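Side-chain contacts in Na Glutathione S-transferase 1 (Necator americanus, PDB 2ON7), which probably catalyses the conjugation of glutathione to electrophilic compounds, as glutathione S-transferases do: residues Ala18-Ala23 and Val156-Ser161; Ala25-Glu30 and Arg73-Ala78; Arg99-Ser104 and Leu126-Lys131. One frame throughout, in Å; residues are numbered along the deposited sequence.

Interaction 1. Residues Ala18-Ala23 and Val156-Ser161; sequences ARQIFA and VDLLVS
Just behind Leu158, which packs on Gln20 and Ile21, the carbonyl oxygen Asp157 O is gripped twice by one residue a helical turn further on. Ser161 OG donates to Asp157 O at 2.7 Å, and the helical bond from Ser161 N reaches the same Asp157 O at 2.9 Å. The two donors arrive from opposite faces of the carbonyl plane, the hydroxyl tilted 27° from it.

The contact proper is apolar. Leu158 points toward the facing helix, and its CD1 branch lies against Ile21 CG1 at 3.8 Å, the two side chains crossing at about a right angle. Ile21 CG1 lies beside its backbone N (chi1 -68°), and from there the ethyl branch brings its end nearer to the leucine than its CB direction alone would. Leu158 CD1 also meets Gln20, 4.0 Å from Gln20 CB, and the extended glutamine slides past the leucine in the opposite direction.

All three residues are buried. Helix 16-25 of the thioredoxin-like domain meets helix 155-168 of the helical domain here, with Leu194 and Trp197 of helix 192-200 against Gln20 and Leu71 and Ala72 of helix 64-75 against Ile21.

Interaction 2. Residues Ala25-Glu30 and Arg73-Ala78; sequences ADQEFE and RQFGFA
Ala25 lays its methyl group over one face of the Phe75 ring, and this begins the tight part of the contact. Ala25 CB comes within 3.5 Å of Phe75 CG, and the line from the methyl to the ring centroid leans 28° off the normal, a CH-pi contact centred toward the CB end of the ring. The opposite face is covered from within its own segment by Gln74 CB, so the ring is sandwiched between two aliphatic carbons. With Phe75 CG beside its backbone N (chi1 -52°), the ring is carried out toward the alanine. Gln27 packs just as closely at the far end of Phe75: bent at chi2, it crosses the ring at about a right angle, Gln27 CG standing 3.8 Å from Phe75 CZ, while its amide plane is 27° from that of the ring.

The looser touch is that of Phe77, which meets the alanine methyl edge on: Phe77 CE2 lies 4.4 Å from Ala25 CB, near the ring plane. On the solvent side are the turns, where Asp26 and Gly76 are exposed; each closes its helix in a Schellman motif with positive phi.

The contact thus joins the C-terminal ends of helices 16-25 and 64-75. Phe75 and Gln27 also rest on Tyr4 of strand 4-9, and Phe77 reaches back to Ile21 and Leu24 of helix 16-25.

Interaction 3. Residues Arg99-Ser104 and Leu126-Lys131; sequences RVEIKS and LPARDK
Glu101 and Lys131 reach across at the rim of this helix pair at about a right angle to each other, and their charged ends meet. Lys131 NZ donates to Glu101 OE1 at 3.0 Å in a salt bridge. The ammonium group comes to that oxygen on its syn side, but 32° out of the carboxylate plane. Lys131 CG is anti to the backbone N (chi1 -178°), and a bend further out, at chi3, turns the end of the chain toward the glutamate, whereas Glu101 stays extended beyond CG.

The other carboxylate oxygen turns to Ala128. Glu101 OE2 sits 3.3 Å from Ala128 CB, so the methyl lies beside OE2 while the lysine takes OE1. Glu101 CB is also near, 3.7 Å from Ala128 CB. The methyl points at the facing helix and takes its second close neighbour from Ile102, whose CG2 branch comes to 3.4 Å of Ala128 CB, a tight apolar fit. In Ile102 it is CG2 that lies beside the backbone N and does the touching. The contact therefore grades from a buried alanine-isoleucine pair to a salt bridge at the rim, with Lys131 exposed and Glu101 partly exposed.

Further in, Ile102 also packs on Leu125 and on His163 of helix 155-168. Val100 packs on Val100 of the second subunit. The two short helical segments run antiparallel, at a signed crossing angle of -162° and an axis distance of 9.2 Å, with Glu101 and Ala128 nearest in the backbone. This is the long antiparallel helix pair, 82-109 with 117-141, of the all-helical C-terminal domain characteristic of cytosolic glutathione S-transferases.

In the fold
Interactions 1 and 2 are neighbours, centres 10 Å apart: interaction 1 uses helix 16-25, interaction 2 the end of that helix and the loop that follows, and they touch where Phe22 packs on Phe29 and Ile21 on Phe75 and Phe77. Interaction 2 stays within the region of the thioredoxin-like domain, where the Cys17-Cys68 disulfide also ties helices 16-25 and 64-75. Interaction 1 joins that domain to the helical one. Interaction 3 belongs wholly to the helical domain, its centre about 21 Å from that of interaction 1 and 30 Å from that of interaction 2. Along the chain, 2 and 3 follow in series, both inside the span closed by 1, the interdomain contact.

Interaction 1. Residues Ala18-Ala23 and Val156-Ser161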
loop_
_atom_site.group_PDB
_atom_site.type_symbol
_atom_site.label_atom_id
_atom_site.label_comp_id
_atom_site.label_asym_id
_atom_site.label_seq_id
_atom_site.Cartn_x
_atom_site.Cartn_y
_atom_site.Cartn_z
ATOM N N ALA A 18 8.674 -0.351 11.863
ATOM C CA ALA A 18 10.025 0.236 11.765
ATOM C C ALA A 18 10.834 -0.043 13.011
ATOM O O ALA A 18 11.975 -0.514 12.918
ATOM C CB ALA A 18 9.913 1.729 11.552
ATOM N N ARG A 19 10.245 0.243 14.182
ATOM C CA ARG A 19 10.943 0.053 15.443
ATOM C C ARG A 19 11.328 -1.397 15.633
ATOM O O ARG A 19 12.406 -1.702 16.115
ATOM C CB ARG A 19 10.096 0.511 16.640
ATOM C CG ARG A 19 9.764 1.951 16.611
ATOM C CD ARG A 19 8.911 2.277 17.791
ATOM N NE ARG A 19 8.526 3.682 17.794
ATOM C CZ ARG A 19 7.276 4.131 17.867
ATOM N NH1 ARG A 19 6.275 3.285 17.956
ATOM N NH2 ARG A 19 7.046 5.439 17.889
ATOM N N GLN A 20 10.388 -2.271 15.310
ATOM C CA GLN A 20 10.594 -3.694 15.416
ATOM C C GLN A 20 11.648 -4.162 14.444
ATOM O O GLN A 20 12.377 -5.021 14.780
ATOM C CB GLN A 20 9.257 -4.482 15.334
ATOM C CG GLN A 20 8.488 -4.350 16.653
ATOM C CD GLN A 20 7.141 -5.048 16.702
ATOM O OE1 GLN A 20 6.257 -4.670 17.474
ATOM N NE2 GLN A 20 6.983 -6.061 15.910
ATOM N N ILE A 21 11.747 -3.583 13.262
ATOM C CA ILE A 21 12.818 -3.969 12.342
ATOM C C ILE A 21 14.176 -3.585 12.870
ATOM O O ILE A 21 15.046 -4.435 12.956
ATOM C CB ILE A 21 12.639 -3.434 10.921
ATOM C CG1 ILE A 21 11.443 -4.121 10.256
ATOM C CG2 ILE A 21 13.918 -3.696 10.114
ATOM C CD1 ILE A 21 11.806 -5.105 9.191
ATOM N N PHE A 22 14.331 -2.323 13.264
ATOM C CA PHE A 22 15.553 -1.824 13.922
ATOM C C PHE A 22 16.035 -2.706 15.079
ATOM O O PHE A 22 17.232 -3.017 15.168
ATOM C CB PHE A 22 15.293 -0.450 14.494
ATOM C CG PHE A 22 15.302 0.662 13.476
ATOM C CD1 PHE A 22 16.319 0.759 12.536
ATOM C CD2 PHE A 22 14.334 1.667 13.519
ATOM C CE1 PHE A 22 16.344 1.777 11.648
ATOM C CE2 PHE A 22 14.371 2.696 12.633
ATOM C CZ PHE A 22 15.384 2.747 11.679
ATOM N N ALA A 23 15.111 -3.078 15.981
ATOM C CA ALA A 23 15.455 -3.939 17.126
ATOM C C ALA A 23 15.833 -5.337 16.654
ATOM O O ALA A 23 16.749 -5.944 17.173
ATOM C CB ALA A 23 14.321 -3.993 18.138
ATOM N N VAL A 156 6.099 -8.385 7.256
ATOM C CA VAL A 156 4.652 -8.603 7.488
ATOM C C VAL A 156 4.372 -9.395 8.766
ATOM O O VAL A 156 3.378 -9.134 9.431
ATOM C CB VAL A 156 3.886 -9.435 6.425
ATOM C CG1 VAL A 156 2.929 -8.582 5.659
ATOM C CG2 VAL A 156 4.753 -10.341 5.634
ATOM N N ASP A 157 5.188 -10.406 9.053
ATOM C CA ASP A 157 5.085 -11.142 10.324
ATOM C C ASP A 157 4.849 -10.171 11.538
ATOM O O ASP A 157 4.018 -10.420 12.404
ATOM C CB ASP A 157 6.328 -12.024 10.502
ATOM C CG ASP A 157 6.388 -13.171 9.453
ATOM O OD1 ASP A 157 7.443 -13.404 8.823
ATOM O OD2 ASP A 157 5.331 -13.827 9.245
ATOM N N LEU A 158 5.539 -9.036 11.521
ATOM C CA LEU A 158 5.541 -8.064 12.601
ATOM C C LEU A 158 4.298 -7.221 12.582
ATOM O O LEU A 158 3.646 -7.036 13.611
ATOM C CB LEU A 158 6.775 -7.161 12.480
ATOM C CG LEU A 158 8.147 -7.774 12.271
ATOM C CD1 LEU A 158 9.112 -6.637 11.945
ATOM C CD2 LEU A 158 8.586 -8.505 13.547
ATOM N N LEU A 159 3.982 -6.709 11.401
ATOM C CA LEU A 159 2.742 -5.993 11.176
ATOM C C LEU A 159 1.549 -6.684 11.802
ATOM O O LEU A 159 0.801 -6.071 12.594
ATOM C CB LEU A 159 2.484 -5.852 9.679
ATOM C CG LEU A 159 3.020 -4.655 8.903
ATOM C CD1 LEU A 159 2.444 -4.736 7.472
ATOM C CD2 LEU A 159 2.729 -3.257 9.613
ATOM N N VAL A 160 1.382 -7.944 11.426
ATOM C CA VAL A 160 0.224 -8.793 11.776
ATOM C C VAL A 160 0.286 -9.323 13.219
ATOM O O VAL A 160 -0.712 -9.285 13.947
ATOM C CB VAL A 160 0.119 -10.004 10.773
ATOM C CG1 VAL A 160 -0.993 -10.948 11.127
ATOM C CG2 VAL A 160 0.002 -9.514 9.331
ATOM N N SER A 161 1.445 -9.831 13.639
ATOM C CA SER A 161 1.585 -10.236 15.041
ATOM C C SER A 161 1.353 -9.043 16.016
ATOM O O SER A 161 0.549 -9.121 16.916
ATOM C CB SER A 161 2.905 -10.941 15.280
ATOM O OG SER A 161 3.973 -10.073 15.096
#

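Interaction 2. Residues Ala25-Glu30 and Arg73-Ala78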
loop_
_atom_site.group_PDB
_atom_site.type_symbol
_atom_site.label_atom_id
_atom_site.label_comp_id
_atom_site.label_asym_id
_atom_site.label_seq_id
_atom_site.Cartn_x
_atom_site.Cartn_y
_atom_site.Cartn_z
ATOM N N ALA A 25 17.521 -5.819 14.060
ATOM C CA ALA A 25 18.771 -5.658 13.371
ATOM C C ALA A 25 19.841 -5.102 14.303
ATOM O O ALA A 25 20.985 -4.944 13.914
ATOM C CB ALA A 25 18.560 -4.753 12.151
ATOM N N ASP A 26 19.452 -4.781 15.531
ATOM C CA ASP A 26 20.369 -4.208 16.533
ATOM C C ASP A 26 20.827 -2.829 16.049
ATOM O O ASP A 26 21.979 -2.443 16.221
ATOM C CB ASP A 26 21.571 -5.145 16.762
ATOM C CG ASP A 26 21.852 -5.424 18.239
ATOM O OD1 ASP A 26 22.860 -4.904 18.795
ATOM O OD2 ASP A 26 21.080 -6.202 18.851
ATOM N N GLN A 27 19.916 -2.101 15.429
ATOM C CA GLN A 27 20.215 -0.827 14.801
ATOM C C GLN A 27 19.703 0.300 15.669
ATOM O O GLN A 27 18.513 0.487 15.820
ATOM C CB GLN A 27 19.554 -0.737 13.399
ATOM C CG GLN A 27 19.905 0.516 12.599
ATOM C CD GLN A 27 21.408 0.682 12.314
ATOM O OE1 GLN A 27 22.010 1.653 12.707
ATOM N NE2 GLN A 27 21.993 -0.264 11.631
ATOM N N GLU A 28 20.634 1.030 16.235
ATOM C CA GLU A 28 20.398 2.296 16.878
ATOM C C GLU A 28 19.665 3.232 15.944
ATOM O O GLU A 28 19.983 3.329 14.770
ATOM C CB GLU A 28 21.751 2.951 17.242
ATOM C CG GLU A 28 21.643 4.390 17.821
ATOM C CD GLU A 28 21.208 4.404 19.315
ATOM O OE1 GLU A 28 20.057 4.847 19.609
ATOM O OE2 GLU A 28 22.018 3.970 20.183
ATOM N N PHE A 29 18.689 3.928 16.506
ATOM C CA PHE A 29 18.024 4.988 15.832
ATOM C C PHE A 29 17.547 5.978 16.866
ATOM O O PHE A 29 17.424 5.652 18.041
ATOM C CB PHE A 29 16.855 4.478 14.972
ATOM C CG PHE A 29 15.730 3.851 15.759
ATOM C CD1 PHE A 29 14.464 4.440 15.779
ATOM C CD2 PHE A 29 15.909 2.628 16.414
ATOM C CE1 PHE A 29 13.428 3.838 16.512
ATOM C CE2 PHE A 29 14.877 2.034 17.130
ATOM C CZ PHE A 29 13.650 2.632 17.190
ATOM N N GLU A 30 17.282 7.191 16.391
ATOM C CA GLU A 30 16.645 8.216 17.186
ATOM C C GLU A 30 15.108 7.970 17.033
ATOM O O GLU A 30 14.567 8.009 15.934
ATOM C CB GLU A 30 17.111 9.599 16.708
ATOM C CG GLU A 30 16.681 10.753 17.603
ATOM C CD GLU A 30 17.034 12.137 17.057
ATOM O OE1 GLU A 30 16.762 13.111 17.802
ATOM O OE2 GLU A 30 17.576 12.271 15.924
ATOM N N ARG A 73 14.600 -4.410 3.660
ATOM C CA ARG A 73 15.506 -4.710 2.582
ATOM C C ARG A 73 16.920 -4.497 3.053
ATOM O O ARG A 73 17.790 -5.340 2.777
ATOM C CB ARG A 73 15.207 -3.861 1.344
ATOM C CG ARG A 73 13.931 -4.279 0.552
ATOM C CD ARG A 73 13.872 -3.505 -0.726
ATOM N NE ARG A 73 12.667 -3.723 -1.515
ATOM C CZ ARG A 73 12.254 -2.913 -2.493
ATOM N NH1 ARG A 73 12.950 -1.822 -2.792
ATOM N NH2 ARG A 73 11.146 -3.197 -3.175
ATOM N N GLN A 74 17.141 -3.385 3.774
ATOM C CA GLN A 74 18.458 -3.006 4.291
ATOM C C GLN A 74 19.044 -4.067 5.228
ATOM O O GLN A 74 20.274 -4.288 5.233
ATOM C CB GLN A 74 18.373 -1.670 5.056
ATOM C CG GLN A 74 18.105 -0.437 4.203
ATOM C CD GLN A 74 18.985 -0.416 2.996
ATOM O OE1 GLN A 74 20.223 -0.449 3.129
ATOM N NE2 GLN A 74 18.375 -0.431 1.801
ATOM N N PHE A 75 18.168 -4.683 6.024
ATOM C CA PHE A 75 18.579 -5.633 7.078
ATOM C C PHE A 75 18.129 -7.058 6.815
ATOM O O PHE A 75 18.269 -7.910 7.667
ATOM C CB PHE A 75 18.120 -5.164 8.477
ATOM C CG PHE A 75 18.518 -3.748 8.781
ATOM C CD1 PHE A 75 17.550 -2.723 8.827
ATOM C CD2 PHE A 75 19.867 -3.413 8.942
ATOM C CE1 PHE A 75 17.905 -1.433 9.071
ATOM C CE2 PHE A 75 20.241 -2.085 9.166
ATOM C CZ PHE A 75 19.272 -1.107 9.229
ATOM N N GLY A 76 17.599 -7.293 5.614
ATOM C CA GLY A 76 17.260 -8.622 5.156
ATOM C C GLY A 76 16.049 -9.268 5.801
ATOM O O GLY A 76 16.085 -10.471 6.078
ATOM N N PHE A 77 14.974 -8.492 6.006
ATOM C CA PHE A 77 13.687 -9.006 6.471
ATOM C C PHE A 77 12.584 -8.719 5.424
ATOM O O PHE A 77 11.382 -8.558 5.774
ATOM C CB PHE A 77 13.300 -8.388 7.815
ATOM C CG PHE A 77 14.294 -8.650 8.946
ATOM C CD1 PHE A 77 14.307 -9.867 9.617
ATOM C CD2 PHE A 77 15.183 -7.651 9.362
ATOM C CE1 PHE A 77 15.217 -10.122 10.668
ATOM C CE2 PHE A 77 16.082 -7.897 10.399
ATOM C CZ PHE A 77 16.103 -9.142 11.053
ATOM N N ALA A 78 12.986 -8.664 4.149
ATOM C CA ALA A 78 12.062 -8.326 3.069
ATOM C C ALA A 78 11.557 -9.560 2.329
ATOM O O ALA A 78 10.520 -9.501 1.651
ATOM C CB ALA A 78 12.706 -7.330 2.064
#

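Interaction 3. Residues Arg99-Ser104 and Leu126-Lys131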
loop_
_atom_site.group_PDB
_atom_site.type_symbol
_atom_site.label_atom_id
_atom_site.label_comp_id
_atom_site.label_asym_id
_atom_site.label_seq_id
_atom_site.Cartn_x
_atom_site.Cartn_y
_atom_site.Cartn_z
ATOM N N ARG A 99 -7.363 -2.741 7.509
ATOM C CA ARG A 99 -7.259 -1.606 8.372
ATOM C C ARG A 99 -8.167 -0.454 7.929
ATOM O O ARG A 99 -8.759 0.174 8.792
ATOM C CB ARG A 99 -5.789 -1.154 8.474
ATOM C CG ARG A 99 -4.962 -1.889 9.545
ATOM C CD ARG A 99 -5.571 -1.657 10.908
ATOM N NE ARG A 99 -4.583 -1.769 11.958
ATOM C CZ ARG A 99 -4.344 -0.869 12.897
ATOM N NH1 ARG A 99 -5.047 0.256 12.990
ATOM N NH2 ARG A 99 -3.400 -1.137 13.784
ATOM N N VAL A 100 -8.263 -0.179 6.613
ATOM C CA VAL A 100 -9.246 0.789 6.041
ATOM C C VAL A 100 -10.715 0.386 6.347
ATOM O O VAL A 100 -11.555 1.232 6.698
ATOM C CB VAL A 100 -9.024 0.997 4.460
ATOM C CG1 VAL A 100 -10.266 1.533 3.747
ATOM C CG2 VAL A 100 -7.822 1.899 4.171
ATOM N N GLU A 101 -11.021 -0.905 6.181
ATOM C CA GLU A 101 -12.330 -1.460 6.548
ATOM C C GLU A 101 -12.714 -1.138 7.981
ATOM O O GLU A 101 -13.882 -0.801 8.254
ATOM C CB GLU A 101 -12.346 -2.976 6.380
ATOM C CG GLU A 101 -12.844 -3.454 5.037
ATOM C CD GLU A 101 -12.261 -4.797 4.638
ATOM O OE1 GLU A 101 -12.173 -5.053 3.423
ATOM O OE2 GLU A 101 -11.860 -5.584 5.523
ATOM N N ILE A 102 -11.737 -1.236 8.892
ATOM C CA ILE A 102 -12.022 -1.164 10.341
ATOM C C ILE A 102 -11.734 0.194 11.007
ATOM O O ILE A 102 -12.039 0.382 12.164
ATOM C CB ILE A 102 -11.325 -2.326 11.135
ATOM C CG1 ILE A 102 -9.904 -1.942 11.542
ATOM C CG2 ILE A 102 -11.373 -3.658 10.317
ATOM C CD1 ILE A 102 -9.220 -2.952 12.461
ATOM N N LYS A 103 -11.101 1.100 10.267
ATOM C CA LYS A 103 -10.811 2.474 10.702
ATOM C C LYS A 103 -11.909 3.124 11.593
ATOM O O LYS A 103 -11.600 3.780 12.574
ATOM C CB LYS A 103 -10.557 3.337 9.463
ATOM C CG LYS A 103 -9.696 4.542 9.695
ATOM C CD LYS A 103 -9.189 5.075 8.360
ATOM C CE LYS A 103 -8.566 6.457 8.535
ATOM N NZ LYS A 103 -7.382 6.402 9.458
ATOM N N SER A 104 -13.175 2.926 11.262
ATOM C CA SER A 104 -14.258 3.388 12.100
ATOM C C SER A 104 -14.431 2.643 13.446
ATOM O O SER A 104 -14.906 3.245 14.422
ATOM C CB SER A 104 -15.582 3.368 11.324
ATOM O OG SER A 104 -15.978 2.040 11.072
ATOM N N LEU A 126 -15.836 -7.360 13.070
ATOM C CA LEU A 126 -15.887 -8.830 12.981
ATOM C C LEU A 126 -15.922 -9.403 11.526
ATOM O O LEU A 126 -15.134 -10.294 11.200
ATOM C CB LEU A 126 -16.991 -9.425 13.885
ATOM C CG LEU A 126 -16.846 -9.295 15.412
ATOM C CD1 LEU A 126 -17.922 -10.099 16.101
ATOM C CD2 LEU A 126 -15.480 -9.728 15.917
ATOM N N PRO A 127 -16.843 -8.906 10.662
ATOM C CA PRO A 127 -16.718 -9.162 9.217
ATOM C C PRO A 127 -15.296 -8.930 8.665
ATOM O O PRO A 127 -14.629 -9.895 8.265
ATOM C CB PRO A 127 -17.721 -8.179 8.598
ATOM C CG PRO A 127 -18.779 -8.029 9.666
ATOM C CD PRO A 127 -18.071 -8.145 10.989
ATOM N N ALA A 128 -14.833 -7.683 8.649
ATOM C CA ALA A 128 -13.511 -7.360 8.145
ATOM C C ALA A 128 -12.403 -8.321 8.623
ATOM O O ALA A 128 -11.451 -8.596 7.896
ATOM C CB ALA A 128 -13.142 -5.911 8.528
ATOM N N ARG A 129 -12.505 -8.797 9.853
ATOM C CA ARG A 129 -11.449 -9.611 10.446
ATOM C C ARG A 129 -11.518 -11.048 9.913
ATOM O O ARG A 129 -10.496 -11.737 9.809
ATOM C CB ARG A 129 -11.576 -9.600 11.966
ATOM C CG ARG A 129 -10.846 -10.733 12.587
ATOM C CD ARG A 129 -11.452 -11.209 13.856
ATOM N NE ARG A 129 -12.726 -11.837 13.604
ATOM C CZ ARG A 129 -13.392 -12.581 14.479
ATOM N NH1 ARG A 129 -12.905 -12.802 15.703
ATOM N NH2 ARG A 129 -14.549 -13.105 14.113
ATOM N N ASP A 130 -12.752 -11.476 9.627
ATOM C CA ASP A 130 -13.054 -12.813 9.137
ATOM C C ASP A 130 -12.484 -12.973 7.740
ATOM O O ASP A 130 -11.863 -13.982 7.397
ATOM C CB ASP A 130 -14.571 -13.042 9.110
ATOM C CG ASP A 130 -15.199 -13.109 10.516
ATOM O OD1 ASP A 130 -14.489 -13.241 11.534
ATOM O OD2 ASP A 130 -16.424 -13.015 10.601
ATOM N N LYS A 131 -12.674 -11.960 6.922
ATOM C CA LYS A 131 -12.107 -12.035 5.607
ATOM C C LYS A 131 -10.595 -12.035 5.754
ATOM O O LYS A 131 -9.943 -12.938 5.245
ATOM C CB LYS A 131 -12.580 -10.885 4.720
ATOM C CG LYS A 131 -12.047 -10.954 3.302
ATOM C CD LYS A 131 -12.704 -9.902 2.400
ATOM C CE LYS A 131 -12.069 -8.541 2.611
ATOM N NZ LYS A 131 -12.796 -7.512 1.831
#